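Long-range contacts in hemagglutinin (Pseudomonas aeruginosa, PDB 6D7Y), which forms the toxic C-terminal tip of a CdiA protein involved in contact-dependent growth inhibition of neighbouring bacteria, and is bound by an immunity protein: residues I18-S23 with S41-Q46; E31-V36 with D79-R84; G69-E74 with L85-T90. All blocks are in the same frame, centred on the assembly; numbering follows the deposited sequence. Where two conformers were deposited one is given.

Interaction 1: residues I18-S23 with S41-Q46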
loop_
_atom_site.group_PDB
_atom_site.type_symbol
_atom_site.label_atom_id
_atom_site.label_comp_id
_atom_site.label_asym_id
_atom_site.label_seq_id
_atom_site.Cartn_x
_atom_site.Cartn_y
_atom_site.Cartn_z
ATOM N N ILE A 18 4.229 -5.079 -3.042
ATOM C CA ILE A 18 3.694 -3.713 -3.068
ATOM C C ILE A 18 3.355 -3.227 -4.480
ATOM O O ILE A 18 2.403 -2.464 -4.654
ATOM C CB ILE A 18 4.602 -2.731 -2.289
ATOM C CG1 ILE A 18 3.810 -1.469 -1.902
ATOM C CG2 ILE A 18 5.902 -2.450 -3.066
ATOM C CD1 ILE A 18 4.520 -0.579 -0.908
ATOM N N GLY A 19 4.100 -3.686 -5.488
ATOM C CA GLY A 19 3.816 -3.312 -6.871
ATOM C C GLY A 19 2.457 -3.876 -7.278
ATOM O O GLY A 19 1.633 -3.172 -7.868
ATOM N N HIS A 20 2.210 -5.146 -6.955
ATOM C CA HIS A 20 0.905 -5.754 -7.260
ATOM C C HIS A 20 -0.234 -5.021 -6.507
ATOM O O HIS A 20 -1.350 -4.834 -7.031
ATOM C CB HIS A 20 0.888 -7.249 -6.923
ATOM C CG HIS A 20 1.638 -8.109 -7.899
ATOM N ND1 HIS A 20 1.149 -8.403 -9.152
ATOM C CD2 HIS A 20 2.803 -8.793 -7.781
ATOM C CE1 HIS A 20 1.998 -9.204 -9.774
ATOM N NE2 HIS A 20 3.009 -9.453 -8.963
ATOM N N ALA A 21 0.035 -4.649 -5.270
ATOM C CA ALA A 21 -0.977 -3.937 -4.481
ATOM C C ALA A 21 -1.355 -2.623 -5.153
ATOM O O ALA A 21 -2.548 -2.285 -5.239
ATOM C CB ALA A 21 -0.476 -3.700 -3.069
ATOM N N LEU A 22 -0.360 -1.873 -5.623
ATOM C CA LEU A 22 -0.674 -0.597 -6.308
ATOM C C LEU A 22 -1.461 -0.900 -7.575
ATOM O O LEU A 22 -2.463 -0.237 -7.864
ATOM C CB LEU A 22 0.583 0.210 -6.664
ATOM C CG LEU A 22 0.334 1.524 -7.431
ATOM C CD1 LEU A 22 -0.603 2.452 -6.681
ATOM C CD2 LEU A 22 1.657 2.217 -7.794
ATOM N N SER A 23 -1.005 -1.914 -8.318
ATOM C CA SER A 23 -1.667 -2.297 -9.565
ATOM C C SER A 23 -3.169 -2.522 -9.422
ATOM O O SER A 23 -3.952 -2.029 -10.228
ATOM C CB SER A 23 -1.042 -3.555 -10.157
ATOM O OG SER A 23 -1.744 -3.930 -11.316
ATOM N N SER A 41 8.028 -4.094 -14.206
ATOM C CA SER A 41 9.271 -3.748 -13.497
ATOM C C SER A 41 9.203 -2.384 -12.805
ATOM O O SER A 41 9.866 -2.174 -11.805
ATOM C CB SER A 41 10.460 -3.740 -14.469
ATOM O OG SER A 41 10.575 -4.980 -15.137
ATOM N N GLY A 42 8.410 -1.463 -13.346
ATOM C CA GLY A 42 8.284 -0.117 -12.774
ATOM C C GLY A 42 7.279 0.035 -11.636
ATOM O O GLY A 42 7.346 1.015 -10.885
ATOM N N TRP A 43 6.348 -0.914 -11.520
ATOM C CA TRP A 43 5.292 -0.900 -10.482
ATOM C C TRP A 43 5.823 -0.719 -9.071
ATOM O O TRP A 43 5.257 0.058 -8.278
ATOM C CB TRP A 43 4.518 -2.214 -10.530
ATOM C CG TRP A 43 3.607 -2.397 -11.702
ATOM C CD1 TRP A 43 3.553 -1.641 -12.839
ATOM C CD2 TRP A 43 2.740 -3.506 -11.924
ATOM N NE1 TRP A 43 2.623 -2.154 -13.706
ATOM C CE2 TRP A 43 2.114 -3.306 -13.175
ATOM C CE3 TRP A 43 2.400 -4.634 -11.171
ATOM C CZ2 TRP A 43 1.166 -4.207 -13.700
ATOM C CZ3 TRP A 43 1.458 -5.531 -11.685
ATOM C CH2 TRP A 43 0.859 -5.313 -12.945
ATOM N N ASN A 44 6.890 -1.450 -8.746
ATOM C CA ASN A 44 7.462 -1.370 -7.416
ATOM C C ASN A 44 7.887 0.043 -7.055
ATOM O O ASN A 44 7.606 0.509 -5.954
ATOM C CB ASN A 44 8.663 -2.289 -7.254
ATOM C CG ASN A 44 9.191 -2.287 -5.843
ATOM O OD1 ASN A 44 8.526 -2.747 -4.936
ATOM N ND2 ASN A 44 10.394 -1.761 -5.656
ATOM N N GLU A 45 8.575 0.726 -7.967
ATOM C CA GLU A 45 9.027 2.077 -7.674
ATOM C C GLU A 45 7.874 3.065 -7.519
ATOM O O GLU A 45 7.936 3.943 -6.672
ATOM C CB GLU A 45 10.001 2.575 -8.744
ATOM C CG GLU A 45 10.647 3.945 -8.481
ATOM C CD GLU A 45 11.574 4.014 -7.256
ATOM O OE1 GLU A 45 11.546 3.114 -6.381
ATOM O OE2 GLU A 45 12.332 5.002 -7.158
ATOM N N GLN A 46 6.837 2.929 -8.340
ATOM C CA GLN A 46 5.682 3.821 -8.252
ATOM C C GLN A 46 4.940 3.581 -6.947
ATOM O O GLN A 46 4.350 4.500 -6.376
ATOM C CB GLN A 46 4.712 3.586 -9.405
ATOM C CG GLN A 46 5.330 3.813 -10.780
ATOM C CD GLN A 46 4.332 3.565 -11.892
ATOM O OE1 GLN A 46 3.293 4.234 -11.971
ATOM N NE2 GLN A 46 4.648 2.616 -12.776
#
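G19 brings helix 17-28 close to helix 40-56: its CA lies 4.2 Å from the CA of N44, and the axes of the two short segments approach to 7.7 Å. W43 lies over the turn of the first helix that carries S23, its CG anti to the carbonyl carbon, beside the backbone N (chi1 -72°). One face of its six-membered ring takes S23: CB sits 3.7 Å from the centroid in a CH-pi contact, while OG, anti to its own backbone N, comes over the same face to 3.4 Å from CH2 of W43. The outer edge of the indole points at the face of the H20 ring in an offset edge-to-face pair, planes at 83°, with ND1 of H20 3.8 Å from CZ3 of W43. H20 NE2 is hydrogen-bonded to the carbonyl of Y12, which ties the imidazole in place. On the N-terminal side of G19, N44 has CG anti to its N, and its OD1 meets CG2 of I18 at 3.2 Å. The amide is fixed from both ends, OD1 on T16 OG1 and ND2 on Q9 OE1; T16 OG1 also accepts from G19 N. L22 lays CD2 at 3.7 Å against CB of Q46, the two side chains crossing at about a right angle. The arrangement is a near-perpendicular helix-helix crossing (86°), with glycine at the closest approach and an aromatic side chain beside it.

Interaction 2: residues E31-V36 with D79-R84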
loop_
_atom_site.group_PDB
_atom_site.type_symbol
_atom_site.label_atom_id
_atom_site.label_comp_id
_atom_site.label_asym_id
_atom_site.label_seq_id
_atom_site.Cartn_x
_atom_site.Cartn_y
_atom_site.Cartn_z
ATOM N N GLU A 31 -8.463 7.600 -9.589
ATOM C CA GLU A 31 -8.631 8.949 -9.038
ATOM C C GLU A 31 -7.893 9.160 -7.686
ATOM O O GLU A 31 -7.532 10.284 -7.311
ATOM C CB GLU A 31 -10.118 9.291 -8.874
ATOM C CG GLU A 31 -10.896 8.564 -7.780
ATOM C CD GLU A 31 -11.262 7.119 -8.063
ATOM O OE1 GLU A 31 -10.851 6.539 -9.111
ATOM O OE2 GLU A 31 -11.977 6.555 -7.196
ATOM N N ILE A 32 -7.701 8.068 -6.952
ATOM C CA ILE A 32 -7.019 8.080 -5.661
ATOM C C ILE A 32 -5.526 7.832 -5.832
ATOM O O ILE A 32 -4.696 8.523 -5.221
ATOM C CB ILE A 32 -7.620 6.974 -4.740
ATOM C CG1 ILE A 32 -9.116 7.242 -4.501
ATOM C CG2 ILE A 32 -6.879 6.879 -3.406
ATOM C CD1 ILE A 32 -9.806 6.228 -3.621
ATOM N N TRP A 33 -5.183 6.854 -6.669
ATOM C CA TRP A 33 -3.774 6.460 -6.837
ATOM C C TRP A 33 -3.071 6.992 -8.061
ATOM O O TRP A 33 -1.843 7.035 -8.076
ATOM C CB TRP A 33 -3.685 4.917 -6.844
ATOM C CG TRP A 33 -4.290 4.326 -5.582
ATOM C CD1 TRP A 33 -5.579 3.936 -5.383
ATOM C CD2 TRP A 33 -3.633 4.180 -4.340
ATOM N NE1 TRP A 33 -5.756 3.531 -4.098
ATOM C CE2 TRP A 33 -4.569 3.674 -3.431
ATOM C CE3 TRP A 33 -2.323 4.420 -3.906
ATOM C CZ2 TRP A 33 -4.245 3.395 -2.106
ATOM C CZ3 TRP A 33 -2.000 4.150 -2.591
ATOM C CH2 TRP A 33 -2.955 3.640 -1.709
ATOM N N GLY A 34 -3.829 7.410 -9.066
ATOM C CA GLY A 34 -3.240 7.798 -10.351
ATOM C C GLY A 34 -3.053 6.504 -11.146
ATOM O O GLY A 34 -2.826 5.428 -10.566
ATOM N N LYS A 35 -3.185 6.571 -12.465
ATOM C CA LYS A 35 -3.011 5.376 -13.301
ATOM C C LYS A 35 -1.592 4.823 -13.263
ATOM O O LYS A 35 -0.629 5.585 -13.216
ATOM C CB LYS A 35 -3.374 5.685 -14.753
ATOM C CG LYS A 35 -4.862 5.794 -15.027
ATOM C CD LYS A 35 -5.536 4.426 -15.055
ATOM C CE LYS A 35 -7.012 4.513 -15.437
ATOM N NZ LYS A 35 -7.246 5.132 -16.774
ATOM N N VAL A 36 -1.476 3.499 -13.257
ATOM C CA VAL A 36 -0.189 2.835 -13.298
ATOM C C VAL A 36 0.057 2.528 -14.769
ATOM O O VAL A 36 -0.815 1.993 -15.455
ATOM C CB VAL A 36 -0.182 1.505 -12.499
ATOM C CG1 VAL A 36 1.118 0.738 -12.718
ATOM C CG2 VAL A 36 -0.400 1.766 -11.024
ATOM N N ASP A 79 -6.733 12.168 1.540
ATOM C CA ASP A 79 -6.793 12.022 0.053
ATOM C C ASP A 79 -7.262 10.630 -0.447
ATOM O O ASP A 79 -7.293 10.386 -1.646
ATOM C CB ASP A 79 -5.463 12.437 -0.634
ATOM C CG ASP A 79 -4.297 11.449 -0.400
ATOM O OD1 ASP A 79 -4.518 10.260 -0.087
ATOM O OD2 ASP A 79 -3.121 11.873 -0.589
ATOM N N GLY A 80 -7.594 9.732 0.483
ATOM C CA GLY A 80 -8.133 8.425 0.139
ATOM C C GLY A 80 -7.155 7.281 0.136
ATOM O O GLY A 80 -7.575 6.134 0.203
ATOM N N ARG A 81 -5.863 7.583 0.055
ATOM C CA ARG A 81 -4.841 6.562 0.092
ATOM C C ARG A 81 -4.548 6.153 1.536
ATOM O O ARG A 81 -4.654 6.944 2.469
ATOM C CB ARG A 81 -3.547 7.077 -0.520
ATOM C CG ARG A 81 -3.644 7.495 -1.979
ATOM C CD ARG A 81 -2.296 8.030 -2.443
ATOM N NE ARG A 81 -1.916 9.243 -1.722
ATOM C CZ ARG A 81 -0.705 9.789 -1.709
ATOM N NH1 ARG A 81 0.311 9.242 -2.366
ATOM N NH2 ARG A 81 -0.512 10.917 -1.041
ATOM N N GLY A 82 -4.138 4.912 1.708
ATOM C CA GLY A 82 -3.806 4.442 3.010
ATOM C C GLY A 82 -2.907 3.228 2.929
ATOM O O GLY A 82 -2.807 2.603 1.880
ATOM N N VAL A 83 -2.282 2.903 4.056
ATOM C CA VAL A 83 -1.387 1.714 4.165
ATOM C C VAL A 83 -1.798 0.892 5.370
ATOM O O VAL A 83 -2.158 1.434 6.424
ATOM C CB VAL A 83 0.081 2.133 4.313
ATOM C CG1 VAL A 83 0.968 0.952 4.703
ATOM C CG2 VAL A 83 0.576 2.738 3.007
ATOM N N ARG A 84 -1.762 -0.432 5.189
ATOM C CA ARG A 84 -2.076 -1.378 6.217
ATOM C C ARG A 84 -0.826 -2.216 6.423
ATOM O O ARG A 84 -0.238 -2.716 5.463
ATOM C CB ARG A 84 -3.234 -2.277 5.806
ATOM C CG ARG A 84 -3.561 -3.422 6.759
ATOM C CD ARG A 84 -4.786 -4.188 6.274
ATOM N NE ARG A 84 -6.023 -3.458 6.574
ATOM C CZ ARG A 84 -7.202 -3.649 5.977
ATOM N NH1 ARG A 84 -7.306 -4.451 4.929
ATOM N NH2 ARG A 84 -8.268 -2.921 6.367
HETATM O O HOH W 1 -5.128 10.558 -3.592
#
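Here the end of the short helix 30-33 packs against the Asx turn that leads into strand 82-86 of the four-stranded antiparallel sheet. The tight part lies around I32, W33 and R81. I32 has CG2 anti to its backbone N, and this methyl is wedged against the turn, 3.6 Å from the carbonyl carbon of G80 and equally near CG of R81. The aliphatic part of R81 runs over one face of the W33 indole: CG lies 3.8 Å from the centroid of the six-membered ring, 9° off its normal, in a CH-pi contact. CB lies over the same face, near CH2, whereas the carbonyl O of G82 meets that corner of the ring in its plane. W33 is buried, with NE1 hydrogen-bonded to D96 OD2 and L22 and A26 of helix 17-28 also packing on it. G34, with positive phi, then takes the chain out of the helix.

Toward solvent the packing gives way to polar contacts. R81 bends at chi3 (-64°) so that its guanidinium, turned well away from the indole plane, lies edge-on to the carboxylate of the exposed D79. NH2 donates to the syn lone pair of OD2 at 2.8 Å; NE adds a second bond to OD2, from above the carboxylate plane, and a weak one to OD1, so the grip is side-on. NH1 is held by E53 and H50 of helix 40-56, so the cation probably shares its charge between two acids. OD1 of D79 also accepts from R81 N at 3.0 Å, closing the Asx turn. A single water spans the two segments, donating to I32 O at 2.6 Å and to D79 O at 2.9 Å.

Interaction 3: residues G69-E74 with L85-T90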
loop_
_atom_site.group_PDB
_atom_site.type_symbol
_atom_site.label_atom_id
_atom_site.label_comp_id
_atom_site.label_asym_id
_atom_site.label_seq_id
_atom_site.Cartn_x
_atom_site.Cartn_y
_atom_site.Cartn_z
ATOM N N GLY A 69 -11.522 -10.638 13.842
ATOM C CA GLY A 69 -10.523 -10.635 14.893
ATOM C C GLY A 69 -9.075 -10.439 14.500
ATOM O O GLY A 69 -8.184 -10.703 15.317
ATOM N N ILE A 70 -8.817 -9.981 13.276
ATOM C CA ILE A 70 -7.449 -9.747 12.839
ATOM C C ILE A 70 -7.175 -8.258 13.001
ATOM O O ILE A 70 -7.971 -7.411 12.558
ATOM C CB ILE A 70 -7.201 -10.200 11.399
ATOM C CG1 ILE A 70 -7.739 -11.623 11.222
ATOM C CG2 ILE A 70 -5.704 -10.145 11.059
ATOM C CD1 ILE A 70 -7.541 -12.192 9.848
ATOM N N THR A 71 -6.037 -7.957 13.616
ATOM C CA THR A 71 -5.625 -6.564 13.905
ATOM C C THR A 71 -4.459 -6.124 13.038
ATOM O O THR A 71 -3.515 -6.872 12.820
ATOM C CB THR A 71 -5.244 -6.400 15.395
ATOM O OG1 THR A 71 -6.301 -6.901 16.206
ATOM C CG2 THR A 71 -5.009 -4.948 15.760
ATOM N N PHE A 72 -4.541 -4.897 12.535
ATOM C CA PHE A 72 -3.513 -4.331 11.695
ATOM C C PHE A 72 -3.196 -2.914 12.143
ATOM O O PHE A 72 -3.977 -2.309 12.881
ATOM C CB PHE A 72 -3.981 -4.224 10.240
ATOM C CG PHE A 72 -4.351 -5.524 9.580
ATOM C CD1 PHE A 72 -3.383 -6.390 9.149
ATOM C CD2 PHE A 72 -5.677 -5.834 9.325
ATOM C CE1 PHE A 72 -3.721 -7.567 8.524
ATOM C CE2 PHE A 72 -6.023 -6.999 8.695
ATOM C CZ PHE A 72 -5.044 -7.877 8.298
ATOM N N LEU A 73 -2.070 -2.375 11.666
ATOM C CA LEU A 73 -1.739 -0.963 11.904
ATOM C C LEU A 73 -2.149 -0.270 10.616
ATOM O O LEU A 73 -1.631 -0.597 9.548
ATOM C CB LEU A 73 -0.264 -0.754 12.207
ATOM C CG LEU A 73 0.297 -1.572 13.359
ATOM C CD1 LEU A 73 1.797 -1.368 13.450
ATOM C CD2 LEU A 73 -0.389 -1.249 14.681
ATOM N N GLU A 74 -3.030 0.726 10.707
ATOM C CA GLU A 74 -3.545 1.394 9.532
ATOM C C GLU A 74 -3.451 2.898 9.581
ATOM O O GLU A 74 -3.795 3.498 10.585
ATOM C CB GLU A 74 -5.029 1.017 9.374
ATOM C CG GLU A 74 -5.239 -0.474 9.172
ATOM C CD GLU A 74 -6.676 -0.892 9.019
ATOM O OE1 GLU A 74 -7.592 -0.037 9.089
ATOM O OE2 GLU A 74 -6.898 -2.110 8.862
ATOM N N LEU A 85 -0.425 -2.301 7.677
ATOM C CA LEU A 85 0.710 -3.085 8.101
ATOM C C LEU A 85 0.248 -4.181 9.049
ATOM O O LEU A 85 -0.741 -4.036 9.782
ATOM C CB LEU A 85 1.682 -2.211 8.882
ATOM C CG LEU A 85 2.258 -0.952 8.249
ATOM C CD1 LEU A 85 3.235 -0.300 9.224
ATOM C CD2 LEU A 85 2.934 -1.248 6.922
ATOM N N ASN A 86 0.957 -5.302 9.025
ATOM C CA ASN A 86 0.725 -6.319 10.021
ATOM C C ASN A 86 1.246 -5.770 11.345
ATOM O O ASN A 86 2.025 -4.789 11.383
ATOM C CB ASN A 86 1.492 -7.599 9.639
ATOM C CG ASN A 86 0.935 -8.227 8.396
ATOM O OD1 ASN A 86 -0.257 -8.561 8.344
ATOM N ND2 ASN A 86 1.770 -8.411 7.401
ATOM N N LEU A 87 0.851 -6.390 12.447
ATOM C CA LEU A 87 1.301 -5.940 13.766
ATOM C C LEU A 87 2.819 -5.954 13.961
ATOM O O LEU A 87 3.325 -5.196 14.803
ATOM C CB LEU A 87 0.606 -6.700 14.912
ATOM C CG LEU A 87 -0.882 -6.400 15.055
ATOM C CD1 LEU A 87 -1.447 -7.184 16.245
ATOM C CD2 LEU A 87 -1.090 -4.906 15.258
ATOM N N ASP A 88 3.533 -6.779 13.191
ATOM C CA ASP A 88 5.005 -6.804 13.273
ATOM C C ASP A 88 5.656 -5.705 12.403
ATOM O O ASP A 88 6.883 -5.638 12.308
ATOM C CB ASP A 88 5.584 -8.192 12.925
ATOM C CG ASP A 88 5.286 -8.633 11.495
ATOM O OD1 ASP A 88 4.682 -7.863 10.715
ATOM O OD2 ASP A 88 5.666 -9.776 11.151
ATOM N N GLY A 89 4.849 -4.826 11.811
ATOM C CA GLY A 89 5.366 -3.738 10.973
ATOM C C GLY A 89 5.579 -4.088 9.503
ATOM O O GLY A 89 5.995 -3.237 8.721
ATOM N N THR A 90 5.363 -5.346 9.121
ATOM C CA THR A 90 5.522 -5.712 7.717
ATOM C C THR A 90 4.344 -5.200 6.895
ATOM O O THR A 90 3.223 -5.093 7.387
ATOM C CB THR A 90 5.677 -7.226 7.489
ATOM O OG1 THR A 90 4.545 -7.942 8.001
ATOM C CG2 THR A 90 6.980 -7.749 8.120
HETATM O O HOH W 2 -1.356 -8.279 11.860
#
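L85 of strand 82-86 forms an antiparallel hydrogen-bonded pair with L73: L73 N donates to L85 O at 2.8 Å, L85 N returns the bond to L73 O at 2.8 Å, and both acceptors are met in the plane of their carbonyls. The two CB atoms of the pair lie on the same side of the sheet, and CG of each residue stands anti to its carbonyl carbon. L85 O also faces the F72 side chain, 3.3 Å from its CB. N86 points its side chain the same way as F72, alongside it; OD1 lies in the plane of the phenyl ring at its edge, 3.6 Å from CE1, with the amide turned 43° from the ring. The other end of this amide looks back into the turn, ND2 donating to T90 OG1 at 2.9 Å.

From N86 to G89 the chain makes a type I turn followed by a G1 bulge, a common connection in beta hairpins, here joining strand 82-86 to strand 91-95: G89 N is hydrogen-bonded to N86 O, and N86 N to T90 O. L87, the second turn residue, folds its exposed side chain back over the neighbouring strand. Its CG lies 3.5 Å from T71 O and its CD2 3.8 Å from CD2 of L73, while a water links the backbones, accepting from L87 N and donating to T71 O. D88 turns its carboxylate back over the turn toward T90, and OD1 accepts from T90 N, above the carboxylate plane, in an Asx turn. G89 takes the positive phi (87°) of the bulge. T90 then donates from OG1 to the syn lone pair of D88 OD1 at 2.7 Å, so that its hydroxyl, as acceptor from N86 and donor to D88, bridges the two side chains.

Overall arrangement
Interactions 1 and 2 are partly buried and meet directly: V36 packs on W43 and L22, and L22 also touches W33, so helices 17-28, 30-33 and 40-56 form one cluster against the sheet. Interaction 3 is a surface contact on the opposite side of the chain's centre, its centre about 21 Å from that of interaction 1, and the two do not touch. Strand 82-86 serves both interactions 2 and 3, which are joined by the R84-E74 salt bridge. The chemistry follows position: aromatic and aliphatic packing between helices in interaction 1, packing edged by charge and water in interaction 2, backbone hydrogen bonding with leucine packing on one face in interaction 3.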